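Local coordinates for DUF871 domain-containing protein (Enterococcus faecalis, PDB 2P0O) that is of unproven function but is probably a 6-phospho-N-acetylmuramidase that takes part in the recycling of cell-wall sugars, at residues A[224-228]-A[229-233]; A[200-203]-A[204-207]; A[161-164]-A[165-169]; A[121-124]-A[125-129]; A[306-309]-A[310-314]. All coordinates share one frame; numbering follows the deposited sequence.

Contact 1: A[224-228]-A[229-233]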
loop_
_atom_site.group_PDB
_atom_site.type_symbol
_atom_site.label_atom_id
_atom_site.label_comp_id
_atom_site.label_asym_id
_atom_site.label_seq_id
_atom_site.Cartn_x
_atom_site.Cartn_y
_atom_site.Cartn_z
ATOM N N PRO A 224 -3.999 12.125 -0.727
ATOM C CA PRO A 224 -3.965 12.669 0.637
ATOM C C PRO A 224 -4.273 11.712 1.803
ATOM O O PRO A 224 -3.610 11.808 2.838
ATOM C CB PRO A 224 -4.986 13.818 0.588
ATOM C CG PRO A 224 -4.904 14.328 -0.857
ATOM C CD PRO A 224 -4.716 13.020 -1.655
ATOM N N THR A 225 -5.281 10.851 1.672
ATOM C CA THR A 225 -5.648 9.941 2.746
ATOM C C THR A 225 -6.257 8.664 2.174
ATOM O O THR A 225 -6.686 8.597 1.002
ATOM C CB THR A 225 -6.703 10.545 3.738
ATOM O OG1 THR A 225 -7.969 10.674 3.069
ATOM C CG2 THR A 225 -6.272 11.926 4.343
ATOM N N ILE A 226 -6.305 7.647 3.027
ATOM C CA ILE A 226 -7.090 6.447 2.756
ATOM C C ILE A 226 -8.315 6.527 3.649
ATOM O O ILE A 226 -8.307 7.291 4.613
ATOM C CB ILE A 226 -6.295 5.162 3.046
ATOM C CG1 ILE A 226 -5.454 5.313 4.312
ATOM C CG2 ILE A 226 -5.440 4.771 1.802
ATOM C CD1 ILE A 226 -4.873 4.012 4.821
ATOM N N SER A 227 -9.359 5.759 3.337
ATOM C CA SER A 227 -10.573 5.752 4.155
ATOM C C SER A 227 -10.319 5.057 5.501
ATOM O O SER A 227 -9.357 4.305 5.642
ATOM C CB SER A 227 -11.684 5.011 3.433
ATOM O OG SER A 227 -11.335 3.638 3.357
ATOM N N GLU A 228 -11.181 5.320 6.485
ATOM C CA GLU A 228 -11.148 4.617 7.762
ATOM C C GLU A 228 -11.154 3.086 7.612
ATOM O O GLU A 228 -10.451 2.378 8.348
ATOM C CB GLU A 228 -12.319 5.074 8.655
ATOM C CG GLU A 228 -12.278 6.563 9.022
ATOM C CD GLU A 228 -11.504 6.845 10.320
ATOM O OE1 GLU A 228 -11.004 5.877 10.956
ATOM O OE2 GLU A 228 -11.405 8.039 10.716
ATOM N N ARG A 229 -11.938 2.588 6.658
ATOM C CA ARG A 229 -12.064 1.173 6.387
ATOM C C ARG A 229 -10.720 0.567 5.994
ATOM O O ARG A 229 -10.335 -0.547 6.429
ATOM C CB ARG A 229 -13.050 0.980 5.230
ATOM C CG ARG A 229 -13.439 -0.476 4.982
ATOM C CD ARG A 229 -14.342 -0.600 3.746
ATOM N NE ARG A 229 -14.887 -1.951 3.641
ATOM C CZ ARG A 229 -14.253 -3.003 3.111
ATOM N NH1 ARG A 229 -13.018 -2.891 2.614
ATOM N NH2 ARG A 229 -14.856 -4.176 3.090
ATOM N N THR A 230 -10.032 1.294 5.117
ATOM C CA THR A 230 -8.759 0.858 4.597
ATOM C C THR A 230 -7.681 0.949 5.678
ATOM O O THR A 230 -6.855 0.055 5.800
ATOM C CB THR A 230 -8.414 1.659 3.311
ATOM O OG1 THR A 230 -9.447 1.415 2.355
ATOM C CG2 THR A 230 -7.091 1.223 2.723
HETATM N N MSE A 231 -7.692 2.038 6.440
HETATM C CA MSE A 231 -6.831 2.156 7.640
HETATM C C MSE A 231 -6.956 0.942 8.581
HETATM O O MSE A 231 -5.952 0.417 9.093
HETATM C CB MSE A 231 -7.163 3.431 8.422
HETATM C CG MSE A 231 -6.848 4.670 7.626
HETATM SE SE MSE A 231 -7.343 6.353 8.494
HETATM C CE MSE A 231 -6.065 6.303 9.960
ATOM N N ALA A 232 -8.201 0.519 8.791
ATOM C CA ALA A 232 -8.530 -0.603 9.682
ATOM C C ALA A 232 -7.934 -1.885 9.153
ATOM O O ALA A 232 -7.495 -2.721 9.941
ATOM C CB ALA A 232 -10.023 -0.744 9.831
ATOM N N GLN A 233 -7.923 -2.040 7.817
ATOM C CA GLN A 233 -7.346 -3.225 7.194
ATOM C C GLN A 233 -5.820 -3.224 7.391
ATOM O O GLN A 233 -5.262 -4.256 7.781
ATOM C CB GLN A 233 -7.758 -3.354 5.725
ATOM C CG GLN A 233 -9.211 -3.830 5.582
ATOM C CD GLN A 233 -9.665 -3.972 4.141
ATOM O OE1 GLN A 233 -9.473 -3.070 3.321
ATOM N NE2 GLN A 233 -10.291 -5.092 3.828
#
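Ile226 and Met231, a selenomethionine, meet on the tightly packed side of this helix start: CD1 of Ile226 presses against CG of Met231 at 3.5 Å, closer than carbons usually come. The branch carrying that methyl lies between the backbone N and the carbonyl carbon (chi1 40°), which leaves CG2 of Ile226 to meet CG2 of Thr230 at 4.0 Å, the two side chains crossing at about a right angle. Next to this apolar patch sits Ser227, the N-cap of helix 228-240. Its carbonyl O receives Met231 N at 2.9 Å in an almost straight bond (176°), and its OG lies 3.1 Å from OG1 of Thr230, a hydroxyl bonded to Asp181. The same aspartate takes the backbone N-H of Ser227, so one carboxylate holds both cap and first turn. Glu228 makes the looser, exposed side. Its carboxylate stays 4.4 Å from SE of Met231 at OE1, while its backbone O accepts Ala232 N at 3.0 Å. The cap follows barrel strand 218-221: Ile226 packs on Tyr22 and Met26 of helix 17-28 and on Pro203 of helix 203-212, whereas Arg229, salt-bridged through NH2 to Asp342 and Glu246, touches Ile363 of helix 363-370 together with Ala232.

Contact 2: A[200-203]-A[204-207]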
loop_
_atom_site.group_PDB
_atom_site.type_symbol
_atom_site.label_atom_id
_atom_site.label_comp_id
_atom_site.label_asym_id
_atom_site.label_seq_id
_atom_site.Cartn_x
_atom_site.Cartn_y
_atom_site.Cartn_z
ATOM N N GLY A 200 -8.653 2.578 -8.877
ATOM C CA GLY A 200 -9.919 2.344 -8.202
ATOM C C GLY A 200 -9.941 1.068 -7.375
ATOM O O GLY A 200 -11.028 0.588 -7.044
ATOM N N GLN A 201 -8.762 0.509 -7.060
ATOM C CA GLN A 201 -8.711 -0.748 -6.282
ATOM C C GLN A 201 -8.440 -0.492 -4.774
ATOM O O GLN A 201 -8.045 0.604 -4.388
ATOM C CB GLN A 201 -7.666 -1.742 -6.843
ATOM C CG GLN A 201 -7.905 -2.242 -8.293
ATOM C CD GLN A 201 -9.323 -2.733 -8.553
ATOM O OE1 GLN A 201 -9.834 -3.619 -7.866
ATOM N NE2 GLN A 201 -9.972 -2.147 -9.548
ATOM N N ASN A 202 -8.688 -1.507 -3.950
ATOM C CA ASN A 202 -8.432 -1.459 -2.505
ATOM C C ASN A 202 -6.953 -1.155 -2.300
ATOM O O ASN A 202 -6.113 -1.946 -2.696
ATOM C CB ASN A 202 -8.782 -2.821 -1.861
ATOM C CG ASN A 202 -8.617 -2.819 -0.346
ATOM O OD1 ASN A 202 -7.804 -2.072 0.214
ATOM N ND2 ASN A 202 -9.406 -3.634 0.325
ATOM N N PRO A 203 -6.641 0.022 -1.742
ATOM C CA PRO A 203 -5.246 0.395 -1.485
ATOM C C PRO A 203 -4.495 -0.574 -0.576
ATOM O O PRO A 203 -3.283 -0.788 -0.764
ATOM C CB PRO A 203 -5.356 1.784 -0.822
ATOM C CG PRO A 203 -6.718 2.292 -1.207
ATOM C CD PRO A 203 -7.593 1.094 -1.377
ATOM N N PHE A 204 -5.178 -1.149 0.410
ATOM C CA PHE A 204 -4.533 -2.119 1.302
ATOM C C PHE A 204 -4.044 -3.328 0.523
ATOM O O PHE A 204 -2.909 -3.752 0.699
ATOM C CB PHE A 204 -5.467 -2.535 2.464
ATOM C CG PHE A 204 -5.013 -3.776 3.214
ATOM C CD1 PHE A 204 -3.973 -3.707 4.138
ATOM C CD2 PHE A 204 -5.647 -5.001 3.008
ATOM C CE1 PHE A 204 -3.544 -4.836 4.834
ATOM C CE2 PHE A 204 -5.231 -6.140 3.693
ATOM C CZ PHE A 204 -4.163 -6.067 4.607
ATOM N N ALA A 205 -4.915 -3.894 -0.321
ATOM C CA ALA A 205 -4.526 -5.051 -1.112
ATOM C C ALA A 205 -3.393 -4.682 -2.083
ATOM O O ALA A 205 -2.515 -5.485 -2.336
ATOM C CB ALA A 205 -5.729 -5.606 -1.899
ATOM N N ALA A 206 -3.449 -3.470 -2.631
ATOM C CA ALA A 206 -2.454 -3.012 -3.584
ATOM C C ALA A 206 -1.081 -2.895 -2.908
ATOM O O ALA A 206 -0.092 -3.421 -3.424
ATOM C CB ALA A 206 -2.896 -1.664 -4.190
ATOM N N ALA A 207 -1.059 -2.276 -1.726
ATOM C CA ALA A 207 0.172 -2.047 -0.962
ATOM C C ALA A 207 0.816 -3.338 -0.494
ATOM O O ALA A 207 1.995 -3.590 -0.734
ATOM C CB ALA A 207 -0.088 -1.089 0.239
#
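Asn202 and Phe204 both hold CG trans to the backbone N (chi1 -177° and 165°), and their side chains run next to each other in the same direction, with the amide and ring planes 50° apart. For Asn202 this torsion brings OD1 over the opening turn of helix 203-212, where it acts as the N-cap acceptor. Two backbone N-H groups share it, both weakly: Phe204 N lies 2.8 Å from OD1 of Asn202 but at a bent angle, while Ala205 N is straighter yet reaches OD1 only at 3.5 Å. OD1 also lies 3.3 Å from CB of Phe204, at the base of the aromatic side chain. The other end of the amide is held from the next helix, where OE1 of Gln233 takes ND2 of Asn202; bonding at both ends should fix the amide's rotation. Pro203, the first helical residue, has no N-H, which suits a position with no preceding turn to accept it. The regular ladder then begins, Ala206 N giving to Asn202 O at 3.1 Å and Ala207 N to Pro203 O at 2.8 Å. Small alanines line this buried turn, entered from the loop after barrel strand 173-178. Pro203 and Phe204 pack on Thr230 of helix 228-240, the Phe204 ring meets Phe234 edge-to-face, and Ala205 touches Thr344 in a loop.

Contact 3: A[161-164]-A[165-169]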
loop_
_atom_site.group_PDB
_atom_site.type_symbol
_atom_site.label_atom_id
_atom_site.label_comp_id
_atom_site.label_asym_id
_atom_site.label_seq_id
_atom_site.Cartn_x
_atom_site.Cartn_y
_atom_site.Cartn_z
ATOM N N ASN A 161 8.120 -4.533 -13.544
ATOM C CA ASN A 161 8.956 -5.616 -13.050
ATOM C C ASN A 161 10.321 -5.566 -13.710
ATOM O O ASN A 161 11.352 -5.728 -13.055
ATOM C CB ASN A 161 8.327 -6.976 -13.353
ATOM C CG ASN A 161 7.217 -7.321 -12.399
ATOM O OD1 ASN A 161 6.982 -6.624 -11.408
ATOM N ND2 ASN A 161 6.530 -8.421 -12.680
ATOM N N GLU A 162 10.299 -5.313 -15.013
ATOM C CA GLU A 162 11.502 -5.195 -15.818
ATOM C C GLU A 162 12.392 -4.078 -15.298
ATOM O O GLU A 162 13.592 -4.271 -15.111
ATOM C CB GLU A 162 11.104 -4.921 -17.263
ATOM C CG GLU A 162 12.196 -5.067 -18.285
ATOM C CD GLU A 162 11.676 -4.892 -19.728
ATOM O OE1 GLU A 162 11.178 -3.788 -20.099
ATOM O OE2 GLU A 162 11.766 -5.876 -20.497
ATOM N N LYS A 163 11.786 -2.916 -15.050
ATOM C CA LYS A 163 12.501 -1.741 -14.580
ATOM C C LYS A 163 13.091 -1.983 -13.196
ATOM O O LYS A 163 14.263 -1.719 -12.961
ATOM C CB LYS A 163 11.555 -0.530 -14.580
ATOM C CG LYS A 163 12.174 0.826 -14.241
ATOM C CD LYS A 163 13.282 1.245 -15.200
ATOM C CE LYS A 163 12.752 1.828 -16.484
ATOM N NZ LYS A 163 13.909 2.083 -17.376
ATOM N N ASN A 164 12.275 -2.509 -12.291
ATOM C CA ASN A 164 12.680 -2.704 -10.915
ATOM C C ASN A 164 13.859 -3.678 -10.766
ATOM O O ASN A 164 14.774 -3.436 -9.969
ATOM C CB ASN A 164 11.484 -3.124 -10.046
ATOM C CG ASN A 164 10.400 -2.051 -9.975
ATOM O OD1 ASN A 164 10.630 -0.875 -10.300
ATOM N ND2 ASN A 164 9.207 -2.457 -9.560
ATOM N N ARG A 165 13.829 -4.767 -11.530
ATOM C CA ARG A 165 14.911 -5.753 -11.503
ATOM C C ARG A 165 16.230 -5.111 -11.888
ATOM O O ARG A 165 17.235 -5.292 -11.216
ATOM C CB ARG A 165 14.597 -6.912 -12.439
ATOM C CG ARG A 165 14.366 -8.229 -11.716
ATOM C CD ARG A 165 14.139 -9.455 -12.657
ATOM N NE ARG A 165 14.861 -9.374 -13.929
ATOM C CZ ARG A 165 16.086 -9.858 -14.145
ATOM N NH1 ARG A 165 16.763 -10.463 -13.173
ATOM N NH2 ARG A 165 16.634 -9.727 -15.347
ATOM N N TRP A 166 16.190 -4.350 -12.979
ATOM C CA TRP A 166 17.308 -3.540 -13.454
ATOM C C TRP A 166 17.773 -2.585 -12.364
ATOM O O TRP A 166 18.948 -2.601 -11.986
ATOM C CB TRP A 166 16.871 -2.769 -14.699
ATOM C CG TRP A 166 17.899 -1.847 -15.294
ATOM C CD1 TRP A 166 19.050 -2.209 -15.960
ATOM C CD2 TRP A 166 17.850 -0.410 -15.336
ATOM N NE1 TRP A 166 19.721 -1.083 -16.396
ATOM C CE2 TRP A 166 19.007 0.030 -16.029
ATOM C CE3 TRP A 166 16.948 0.546 -14.854
ATOM C CZ2 TRP A 166 19.282 1.387 -16.240
ATOM C CZ3 TRP A 166 17.217 1.887 -15.071
ATOM C CH2 TRP A 166 18.374 2.297 -15.749
ATOM N N LEU A 167 16.848 -1.775 -11.846
ATOM C CA LEU A 167 17.165 -0.832 -10.768
ATOM C C LEU A 167 17.869 -1.524 -9.611
ATOM O O LEU A 167 18.914 -1.063 -9.164
ATOM C CB LEU A 167 15.921 -0.054 -10.287
ATOM C CG LEU A 167 15.266 0.905 -11.290
ATOM C CD1 LEU A 167 13.844 1.311 -10.884
ATOM C CD2 LEU A 167 16.112 2.139 -11.577
ATOM N N LYS A 168 17.317 -2.640 -9.144
ATOM C CA LYS A 168 17.896 -3.353 -8.006
ATOM C C LYS A 168 19.259 -3.962 -8.355
ATOM O O LYS A 168 20.150 -4.049 -7.501
ATOM C CB LYS A 168 16.951 -4.449 -7.493
ATOM C CG LYS A 168 15.571 -3.961 -6.994
ATOM C CD LYS A 168 15.638 -3.262 -5.650
ATOM C CE LYS A 168 15.837 -4.255 -4.517
ATOM N NZ LYS A 168 16.433 -3.601 -3.325
ATOM N N GLU A 169 19.401 -4.389 -9.611
ATOM C CA GLU A 169 20.644 -4.957 -10.126
ATOM C C GLU A 169 21.726 -3.894 -10.115
ATOM O O GLU A 169 22.900 -4.211 -9.978
ATOM C CB GLU A 169 20.435 -5.445 -11.558
ATOM C CG GLU A 169 20.931 -6.856 -11.832
ATOM C CD GLU A 169 19.833 -7.729 -12.453
ATOM O OE1 GLU A 169 19.356 -7.402 -13.574
ATOM O OE2 GLU A 169 19.442 -8.732 -11.802
#
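Asn164, Lys163 and Arg165 carry most of this contact along helix 157-169. The aliphatic part of Lys163 does its main touching: bends at chi2 and chi3 (60° and 80°) fold the chain back beside Trp166, pointing the same way as the indole, and CD of Lys163 comes 3.7 Å from CE3 of Trp166. The carbonyl O of Lys163 lies in plane at the edge of that ring. The same oxygen receives Leu167 N at 2.8 Å, and CG of Lys163 packs obliquely on CD1 of Leu167 at 3.8 Å. The helix is the connection of a beta-alpha-beta unit in the TIM barrel, between strands 141-144 and 173-178, and its residues divide between the barrel and the outer surface. Asn164 belongs to the buried side. Its OD1 accepts a hydrogen bond from NE2 of His145 and lies 3.9 Å from CD1 of Leu167, while its backbone O takes Lys168 N at 2.8 Å. Both Asn164 and Leu167 pack on Val174 of the following strand, and Lys168 reaches on to a salt bridge with Asp217. On the exposed side Arg165 bonds through its backbone N to Asn161 O at 3.1 Å, and its CB lies 3.5 Å from that oxygen. Its guanidinium is paired with Glu169 by charge alone, OE2 of Glu169 standing well out of the guanidinium plane, 3.5 Å from NH1 of Arg165.

Contact 4: A[121-124]-A[125-129]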
loop_
_atom_site.group_PDB
_atom_site.type_symbol
_atom_site.label_atom_id
_atom_site.label_comp_id
_atom_site.label_asym_id
_atom_site.label_seq_id
_atom_site.Cartn_x
_atom_site.Cartn_y
_atom_site.Cartn_z
ATOM N N SER A 121 11.716 5.997 -13.843
ATOM C CA SER A 121 11.448 5.899 -15.276
ATOM C C SER A 121 12.468 6.572 -16.188
ATOM O O SER A 121 12.583 6.190 -17.349
ATOM C CB SER A 121 10.083 6.507 -15.591
ATOM O OG SER A 121 9.120 5.984 -14.693
ATOM N N THR A 122 13.179 7.586 -15.708
ATOM C CA THR A 122 14.087 8.327 -16.590
ATOM C C THR A 122 15.555 8.075 -16.297
ATOM O O THR A 122 16.410 8.440 -17.113
ATOM C CB THR A 122 13.896 9.857 -16.489
ATOM O OG1 THR A 122 14.314 10.310 -15.183
ATOM C CG2 THR A 122 12.437 10.265 -16.782
ATOM N N ILE A 123 15.857 7.509 -15.127
ATOM C CA ILE A 123 17.256 7.301 -14.783
ATOM C C ILE A 123 17.880 6.390 -15.839
ATOM O O ILE A 123 17.328 5.340 -16.172
ATOM C CB ILE A 123 17.484 6.797 -13.309
ATOM C CG1 ILE A 123 18.971 6.846 -12.923
ATOM C CG2 ILE A 123 16.989 5.382 -13.106
ATOM C CD1 ILE A 123 19.537 8.231 -12.630
ATOM N N THR A 124 19.000 6.839 -16.394
ATOM C CA THR A 124 19.724 6.087 -17.421
ATOM C C THR A 124 20.920 5.361 -16.821
ATOM O O THR A 124 21.421 5.744 -15.760
ATOM C CB THR A 124 20.252 7.010 -18.554
ATOM O OG1 THR A 124 21.312 7.823 -18.040
ATOM C CG2 THR A 124 19.139 7.901 -19.132
ATOM N N LEU A 125 21.397 4.336 -17.528
ATOM C CA LEU A 125 22.621 3.623 -17.146
ATOM C C LEU A 125 23.844 4.548 -17.070
ATOM O O LEU A 125 24.794 4.278 -16.321
ATOM C CB LEU A 125 22.883 2.460 -18.103
ATOM C CG LEU A 125 23.620 1.222 -17.555
ATOM C CD1 LEU A 125 23.120 -0.050 -18.257
ATOM C CD2 LEU A 125 25.161 1.320 -17.642
ATOM N N GLU A 126 23.794 5.640 -17.833
ATOM C CA GLU A 126 24.872 6.635 -17.899
ATOM C C GLU A 126 24.925 7.479 -16.638
ATOM O O GLU A 126 25.990 7.680 -16.056
ATOM C CB GLU A 126 24.675 7.567 -19.102
ATOM C CG GLU A 126 24.973 6.943 -20.455
ATOM C CD GLU A 126 23.916 5.927 -20.900
ATOM O OE1 GLU A 126 22.698 6.154 -20.671
ATOM O OE2 GLU A 126 24.323 4.896 -21.491
ATOM N N GLU A 127 23.761 7.982 -16.239
ATOM C CA GLU A 127 23.613 8.777 -15.024
ATOM C C GLU A 127 23.997 7.959 -13.789
ATOM O O GLU A 127 24.665 8.466 -12.896
ATOM C CB GLU A 127 22.177 9.304 -14.905
ATOM C CG GLU A 127 21.787 10.265 -16.016
ATOM C CD GLU A 127 20.291 10.593 -16.065
ATOM O OE1 GLU A 127 19.425 9.704 -15.871
ATOM O OE2 GLU A 127 19.983 11.771 -16.324
ATOM N N VAL A 128 23.585 6.692 -13.768
ATOM C CA VAL A 128 23.941 5.755 -12.706
ATOM C C VAL A 128 25.453 5.518 -12.693
ATOM O O VAL A 128 26.054 5.418 -11.631
ATOM C CB VAL A 128 23.183 4.405 -12.833
ATOM C CG1 VAL A 128 23.514 3.482 -11.674
ATOM C CG2 VAL A 128 21.700 4.622 -12.862
ATOM N N ALA A 129 26.058 5.446 -13.877
ATOM C CA ALA A 129 27.496 5.301 -14.004
ATOM C C ALA A 129 28.232 6.579 -13.557
ATOM O O ALA A 129 29.395 6.528 -13.107
ATOM C CB ALA A 129 27.863 4.929 -15.443
#
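OG1 of Thr124 is gripped by two backbone N-H groups at the start of helix 125-133: Glu127 N reaches it at 3.0 Å in a nearly straight bond (169°), and Glu126 N makes a weak, bent one at 3.3 Å. A chi1 of 70° turns OG1 back over its own main chain, and the hydroxyl faces the N-H groups of the first turn. Glu127 returns the bond, its OE1 accepting Thr124 N at 2.9 Å. That N-H arrives on the anti side of the carboxylate, 22° out of its plane. The two residues thus form a capping box, each side chain serving the other's backbone, and the positive end of the helix dipole probably favours the glutamate's negative charge. An apolar contact lies beside the box: CG1 of Ile123 meets CG2 of Val128 at 3.5 Å, the side chains set roughly perpendicular, and CD1 of Ile123 lies 3.6 Å from CB of Glu127. The first regular helical bond runs from Val128 N to Thr124 O. Strand 115-119 of the barrel leads into this cap; Ile123 packs on Trp166 and Leu167 of the neighbouring helix 157-169, and Val128 touches Phe138 and Leu170 in loops.

Contact 5: A[306-309]-A[310-314]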
loop_
_atom_site.group_PDB
_atom_site.type_symbol
_atom_site.label_atom_id
_atom_site.label_comp_id
_atom_site.label_asym_id
_atom_site.label_seq_id
_atom_site.Cartn_x
_atom_site.Cartn_y
_atom_site.Cartn_z
ATOM N N THR A 306 -18.115 -21.074 1.433
ATOM C CA THR A 306 -18.854 -22.334 1.400
ATOM C C THR A 306 -18.538 -23.207 2.602
ATOM O O THR A 306 -17.466 -23.081 3.227
ATOM C CB THR A 306 -18.521 -23.175 0.107
ATOM O OG1 THR A 306 -17.198 -23.702 0.203
ATOM C CG2 THR A 306 -18.565 -22.327 -1.135
ATOM N N ILE A 307 -19.467 -24.105 2.917
ATOM C CA ILE A 307 -19.218 -25.141 3.906
ATOM C C ILE A 307 -19.684 -26.474 3.331
ATOM O O ILE A 307 -20.798 -26.569 2.774
ATOM C CB ILE A 307 -19.877 -24.805 5.310
ATOM C CG1 ILE A 307 -19.422 -25.786 6.384
ATOM C CG2 ILE A 307 -21.426 -24.758 5.245
ATOM C CD1 ILE A 307 -19.705 -25.307 7.800
ATOM N N ASP A 308 -18.837 -27.495 3.438
ATOM C CA ASP A 308 -19.197 -28.820 2.944
ATOM C C ASP A 308 -20.320 -29.422 3.789
ATOM O O ASP A 308 -20.236 -29.418 5.023
ATOM C CB ASP A 308 -17.983 -29.737 2.940
ATOM C CG ASP A 308 -17.034 -29.467 1.776
ATOM O OD1 ASP A 308 -17.272 -28.517 0.973
ATOM O OD2 ASP A 308 -16.054 -30.241 1.640
ATOM N N ASN A 309 -21.387 -29.910 3.148
ATOM C CA ASN A 309 -22.486 -30.479 3.937
ATOM C C ASN A 309 -22.294 -31.984 4.185
ATOM O O ASN A 309 -21.238 -32.535 3.827
ATOM C CB ASN A 309 -23.881 -30.117 3.367
ATOM C CG ASN A 309 -24.103 -30.628 1.940
ATOM O OD1 ASN A 309 -23.925 -31.820 1.649
ATOM N ND2 ASN A 309 -24.514 -29.723 1.047
ATOM N N GLU A 310 -23.295 -32.631 4.787
ATOM C CA GLU A 310 -23.211 -34.043 5.162
ATOM C C GLU A 310 -23.035 -34.982 3.957
ATOM O O GLU A 310 -22.545 -36.125 4.107
ATOM C CB GLU A 310 -24.416 -34.463 6.030
ATOM C CG GLU A 310 -25.736 -34.554 5.282
ATOM C CD GLU A 310 -26.955 -34.721 6.203
ATOM O OE1 GLU A 310 -27.015 -35.685 7.018
ATOM O OE2 GLU A 310 -27.882 -33.889 6.094
ATOM N N LYS A 311 -23.419 -34.512 2.767
ATOM C CA LYS A 311 -23.267 -35.330 1.545
ATOM C C LYS A 311 -21.817 -35.513 1.163
ATOM O O LYS A 311 -21.514 -36.401 0.385
ATOM C CB LYS A 311 -24.036 -34.765 0.343
ATOM C CG LYS A 311 -25.543 -34.835 0.492
ATOM C CD LYS A 311 -26.262 -34.149 -0.642
ATOM C CE LYS A 311 -27.758 -34.205 -0.402
ATOM N NZ LYS A 311 -28.501 -33.594 -1.525
ATOM N N TYR A 312 -20.931 -34.678 1.698
ATOM C CA TYR A 312 -19.503 -34.766 1.391
ATOM C C TYR A 312 -18.793 -35.679 2.368
ATOM O O TYR A 312 -17.561 -35.719 2.392
ATOM C CB TYR A 312 -18.837 -33.373 1.379
ATOM C CG TYR A 312 -18.043 -33.092 0.107
ATOM C CD1 TYR A 312 -17.316 -34.104 -0.511
ATOM C CD2 TYR A 312 -18.028 -31.808 -0.478
ATOM C CE1 TYR A 312 -16.584 -33.866 -1.667
ATOM C CE2 TYR A 312 -17.322 -31.553 -1.646
ATOM C CZ TYR A 312 -16.584 -32.602 -2.237
ATOM O OH TYR A 312 -15.848 -32.410 -3.394
ATOM N N GLY A 313 -19.568 -36.410 3.175
ATOM C CA GLY A 313 -19.027 -37.449 4.047
ATOM C C GLY A 313 -17.979 -36.900 4.980
ATOM O O GLY A 313 -18.234 -35.926 5.674
ATOM N N ARG A 314 -16.776 -37.477 4.962
ATOM C CA ARG A 314 -15.729 -37.026 5.884
ATOM C C ARG A 314 -15.260 -35.580 5.675
ATOM O O ARG A 314 -14.623 -35.002 6.554
ATOM C CB ARG A 314 -14.561 -38.019 5.961
ATOM C CG ARG A 314 -13.548 -37.937 4.839
ATOM C CD ARG A 314 -12.155 -38.316 5.350
ATOM N NE ARG A 314 -11.156 -38.227 4.284
ATOM C CZ ARG A 314 -10.577 -39.276 3.703
ATOM N NH1 ARG A 314 -9.693 -39.080 2.724
ATOM N NH2 ARG A 314 -10.878 -40.516 4.103
#
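The chain leaves strand 304-308 and turns at once into a short 3-10 segment, the backbone closing through Tyr312 N to Asn309 O at 3.0 Å. The turn follows an inner strand of a four-stranded antiparallel sheet in the C-terminal domain, probably of cyclophilin-like fold, on the way to strand 319-322. Asn309 makes an Asx turn here: its OD1 accepts Lys311 N at 3.0 Å, the N-H lying in the amide plane and on a lone pair. With CG of Asn309 flanked by its backbone N and carbonyl carbon (chi1 61°), the amide swings forward over the turn, where OD1 also lies 3.2 Å from CB of Lys311. The other end of the amide points back to the sheet, ND2 bonding to OD1 of Asn333 and the backbone O of Glu330. Both ends of this buried group are therefore satisfied, and its rotation should be fixed. Asp308 and Tyr312 form the second pair of side chains. They cross at a slant with carboxylate and ring planes 26° apart, and the ring packs further on Val332 and makes a cation-pi contact with Lys331. Glu310 and Lys311 lie on the solvent side of the turn. At the closest point between the aspartate and the tyrosine, OD2 of Asp308 is 3.3 Å from CD2 of Tyr312.

How the contacts relate
From the N terminus the chain meets contact 4 first, then contacts 3, 2, 1 and 5, in series; none nests in or crosses another. Contacts 4, 2 and 1 each close a loop leading from a barrel strand into its helix, whereas contact 3 lies within a helix and contact 5 ends a strand of the C-terminal domain. Contacts 3 and 4 touch where CH2 of Trp166 lies 3.2 Å from O of Ile123, joining helix 157-169 to the loop before helix 125-133. Contacts 1 and 2 pack together where the barrel meets the C-terminal part, through Asp342 and Thr344. Contact 5 stands apart, its centre about 59 Å from that of contact 4.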